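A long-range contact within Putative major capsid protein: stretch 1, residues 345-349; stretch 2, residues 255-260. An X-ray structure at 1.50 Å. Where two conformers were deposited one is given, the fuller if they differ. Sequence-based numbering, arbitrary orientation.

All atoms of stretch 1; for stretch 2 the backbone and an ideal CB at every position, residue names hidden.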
ATOM      1  N   THR C 345      -9.592  -7.734 -32.071  1.00 23.52           N
ATOM      2  CA  THR C 345      -8.788  -8.035 -33.253  1.00 25.01           C
ATOM      3  C   THR C 345      -7.704  -9.073 -32.957  1.00 24.38           C
ATOM      4  O   THR C 345      -7.148  -9.692 -33.870  1.00 25.47           O
ATOM      5  CB  THR C 345      -8.121  -6.763 -33.793  1.00 27.18           C
ATOM      6  OG1 THR C 345      -7.275  -6.196 -32.793  1.00 28.32           O
ATOM      7  CG2 THR C 345      -9.178  -5.747 -34.219  1.00 29.47           C
ATOM      8  N   LYS C 346      -7.368  -9.225 -31.676  1.00 22.93           N
ATOM      9  CA  LYS C 346      -6.393 -10.200 -31.225  1.00 23.14           C
ATOM     10  C   LYS C 346      -7.066 -10.954 -30.088  1.00 21.71           C
ATOM     11  O   LYS C 346      -7.776 -10.340 -29.280  1.00 24.26           O
ATOM     12  CB  LYS C 346      -5.162  -9.489 -30.700  1.00 24.86           C
ATOM     13  CG  LYS C 346      -4.282  -8.867 -31.771  1.00 27.70           C
ATOM     14  CD  LYS C 346      -3.176  -8.078 -31.089  1.00 31.41           C
ATOM     15  CE  LYS C 346      -1.826  -8.194 -31.772  1.00 33.96           C
ATOM     16  NZ  LYS C 346      -0.739  -7.910 -30.788  1.00 31.99           N
ATOM     17  N   LYS C 347      -6.838 -12.251 -29.987  1.00 18.74           N
ATOM     18  CA  LYS C 347      -7.545 -13.035 -28.980  1.00 17.80           C
ATOM     19  C   LYS C 347      -6.932 -12.965 -27.564  1.00 14.79           C
ATOM     20  O   LYS C 347      -7.634 -13.239 -26.598  1.00 14.53           O
ATOM     21  CB  LYS C 347      -7.636 -14.497 -29.397  1.00 21.44           C
ATOM     22  CG  LYS C 347      -8.477 -14.763 -30.642  1.00 24.58           C
ATOM     23  CD  LYS C 347      -8.442 -16.257 -30.981  1.00 28.44           C
ATOM     24  CE  LYS C 347      -9.572 -16.712 -31.898  1.00 32.65           C
ATOM     25  NZ  LYS C 347     -10.922 -16.316 -31.414  1.00 35.69           N
ATOM     26  N   PHE C 348      -5.649 -12.642 -27.450  1.00 13.55           N
ATOM     27  CA  PHE C 348      -4.921 -12.834 -26.182  1.00 12.92           C
ATOM     28  C   PHE C 348      -4.380 -11.532 -25.608  1.00 12.23           C
ATOM     29  O   PHE C 348      -3.509 -11.546 -24.756  1.00 12.94           O
ATOM     30  CB  PHE C 348      -3.845 -13.915 -26.362  1.00 13.49           C
ATOM     31  CG  PHE C 348      -4.394 -15.152 -27.022  1.00 14.49           C
ATOM     32  CD1 PHE C 348      -5.301 -15.936 -26.365  1.00 14.59           C
ATOM     33  CD2 PHE C 348      -4.058 -15.473 -28.334  1.00 14.91           C
ATOM     34  CE1 PHE C 348      -5.867 -17.032 -26.975  1.00 15.61           C
ATOM     35  CE2 PHE C 348      -4.633 -16.576 -28.952  1.00 15.21           C
ATOM     36  CZ  PHE C 348      -5.535 -17.339 -28.283  1.00 15.56           C
ATOM     37  N   ALA C 349      -4.936 -10.432 -26.095  1.00 12.39           N
ATOM     38  CA  ALA C 349      -4.549  -9.060 -25.726  1.00 12.76           C
ATOM     39  C   ALA C 349      -5.527  -8.457 -24.743  1.00 12.30           C
ATOM     40  O   ALA C 349      -6.595  -9.000 -24.500  1.00 12.48           O
ATOM     41  CB  ALA C 349      -4.512  -8.204 -26.986  1.00 12.95           C
ATOM     42  N   UNK C 255      -1.280 -14.881 -38.472  1.00 29.82           N
ATOM     43  CA  UNK C 255      -1.703 -13.567 -37.978  1.00 31.01           C
ATOM     44  C   UNK C 255      -1.929 -13.522 -36.463  1.00 28.78           C
ATOM     45  O   UNK C 255      -1.891 -12.437 -35.874  1.00 31.30           O
ATOM     46  CB  UNK C 255      -2.990 -13.146 -38.691  1.00 31.01           C
ATOM     47  N   UNK C 256      -2.175 -14.674 -35.838  1.00 27.18           N
ATOM     48  CA  UNK C 256      -2.363 -14.748 -34.369  1.00 24.04           C
ATOM     49  C   UNK C 256      -1.923 -16.135 -33.905  1.00 21.32           C
ATOM     50  O   UNK C 256      -1.715 -17.064 -34.690  1.00 21.11           O
ATOM     51  CB  UNK C 256      -3.816 -14.479 -33.972  1.00 24.04           C
ATOM     52  N   UNK C 257      -1.785 -16.271 -32.599  1.00 18.69           N
ATOM     53  CA  UNK C 257      -1.475 -17.545 -31.986  1.00 17.50           C
ATOM     54  C   UNK C 257      -2.693 -18.432 -32.035  1.00 17.95           C
ATOM     55  O   UNK C 257      -3.799 -17.947 -32.081  1.00 18.19           O
ATOM     56  CB  UNK C 257      -0.993 -17.363 -30.545  1.00 17.50           C
ATOM     57  N   UNK C 258      -2.460 -19.738 -32.059  1.00 17.33           N
ATOM     58  CA  UNK C 258      -3.532 -20.727 -31.966  1.00 19.28           C
ATOM     59  C   UNK C 258      -3.313 -21.449 -30.658  1.00 17.11           C
ATOM     60  O   UNK C 258      -2.225 -21.951 -30.411  1.00 17.41           O
ATOM     61  CB  UNK C 258      -3.544 -21.692 -33.154  1.00 19.28           C
ATOM     62  N   UNK C 259      -4.340 -21.466 -29.810  1.00 15.66           N
ATOM     63  CA  UNK C 259      -4.212 -22.014 -28.460  1.00 15.17           C
ATOM     64  C   UNK C 259      -5.303 -23.032 -28.262  1.00 14.49           C
ATOM     65  O   UNK C 259      -6.457 -22.796 -28.652  1.00 15.20           O
ATOM     66  CB  UNK C 259      -4.286 -20.920 -27.393  1.00 15.17           C
ATOM     67  N   UNK C 260      -4.940 -24.174 -27.681  1.00 15.53           N
ATOM     68  CA  UNK C 260      -5.863 -25.279 -27.377  0.50 15.77           C
ATOM     69  C   UNK C 260      -5.817 -25.626 -25.895  1.00 15.35           C
ATOM     70  O   UNK C 260      -4.725 -25.736 -25.373  1.00 15.18           O
ATOM     71  CB  UNK C 260      -5.522 -26.513 -28.214  0.50 15.77           C
TER

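Position 255 gives little to reason from. Its ideal CB has nothing of the other stretch within 5.5 Å, so stretch 1 sets no preference there, and many residues would suit. The deposited residue is Ala255, which makes no contact.

Position 256 is where stretch 1 makes its polar demand. CA-to-CB points toward the other stretch, and the ideal CB lies 5.5 Å from Lys347 N, too far for direct contact but a good span for a short side chain ending in an acceptor. Two amide donors, Lys347 N and Phe348 N, follow each other on this side of the loop, so Asp or Asn would suit, and Ser or Thr would reach less far. The deposited residue is Asp256, with chi1 in the t well. Its OD2 accepts a nearly straight hydrogen bond from Lys347 N (3.0 Å, 166°). Its OD1 takes the second amide indirectly: a water donates to Asp256 OD1 at 2.9 Å and accepts from Phe348 N, also at 2.9 Å. Asp256 OD1 also accepts a weak hydrogen bond from the backbone N of 257, at 2.9 Å. One carboxylate thus ties the loop down through its backbone; the amine ends of both lysines bond elsewhere in the structure.

At position 257 CA-to-CB runs sideways, yet the ideal CB is 4.1 Å from Phe348 CE2. An apolar CB is therefore welcome, while the rest of the side chain is less constrained: Leu, Met or an aromatic could all serve. The deposited residue is Phe257. Its CB meets Phe348 CE2 at 4.0 Å, and its backbone O approaches that same CE2 to 3.5 Å, at the edge of the Phe348 ring and near its plane.

Position 258 begins a strand and its CA-to-CB points away. Stretch 1 offers nothing near the ideal CB, so a polar or charged residue is as acceptable as any other. Glu258 is deposited and makes no contact.

Position 259 turns back toward stretch 1 as the strand alternates. The ideal CB is 3.9 Å from Phe348 CZ, which calls for a compact apolar group; Val, Ile or Ala would be reasonable, with beta-branching suited to the strand backbone. Val259 is deposited, and its CG2 packs against Phe348 CZ at 3.4 Å, a close contact at the tip of the ring.

Position 260 lies out of reach, leaving the choice open as far as stretch 1 goes. Asp260 is deposited, and its OD2 is hydrogen-bonded elsewhere in the structure.

Stretch 2 255-260: ADFEVD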
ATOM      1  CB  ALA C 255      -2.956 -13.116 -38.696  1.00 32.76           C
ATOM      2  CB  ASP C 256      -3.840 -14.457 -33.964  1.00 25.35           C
ATOM      3  CG  ASP C 256      -4.014 -13.851 -32.510  1.00 25.69           C
ATOM      4  OD1 ASP C 256      -3.023 -13.752 -31.714  1.00 21.66           O
ATOM      5  OD2 ASP C 256      -5.194 -13.491 -32.172  1.00 24.37           O
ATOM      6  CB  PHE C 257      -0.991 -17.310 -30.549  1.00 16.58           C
ATOM      7  CG  PHE C 257       0.178 -16.387 -30.496  1.00 16.21           C
ATOM      8  CD1 PHE C 257       1.456 -16.851 -30.815  1.00 16.57           C
ATOM      9  CD2 PHE C 257       0.010 -15.026 -30.238  1.00 17.12           C
ATOM     10  CE1 PHE C 257       2.538 -15.996 -30.833  1.00 17.31           C
ATOM     11  CE2 PHE C 257       1.102 -14.162 -30.279  1.00 16.54           C
ATOM     12  CZ  PHE C 257       2.356 -14.651 -30.574  1.00 16.94           C
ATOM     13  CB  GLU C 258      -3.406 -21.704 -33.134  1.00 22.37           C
ATOM     14  CG  GLU C 258      -4.417 -22.837 -33.147  1.00 26.68           C
ATOM     15  CD  GLU C 258      -4.227 -23.813 -34.304  1.00 31.93           C
ATOM     16  OE1 GLU C 258      -3.556 -23.482 -35.304  1.00 39.00           O
ATOM     17  OE2 GLU C 258      -4.759 -24.934 -34.202  1.00 37.25           O
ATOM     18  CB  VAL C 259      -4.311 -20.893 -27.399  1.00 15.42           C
ATOM     19  CG1 VAL C 259      -4.159 -21.474 -26.007  1.00 15.61           C
ATOM     20  CG2 VAL C 259      -3.266 -19.817 -27.676  1.00 16.10           C
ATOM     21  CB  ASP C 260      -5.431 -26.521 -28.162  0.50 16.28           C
ATOM     22  CG  ASP C 260      -5.593 -26.353 -29.661  0.50 17.90           C
ATOM     23  OD1 ASP C 260      -6.639 -25.836 -30.085  0.50 18.80           O
ATOM     24  OD2 ASP C 260      -4.683 -26.754 -30.403  0.50 20.98           O
TER
HETATM   25  O   HOH W   1      -3.477 -12.170 -29.275  1.00 15.69           O
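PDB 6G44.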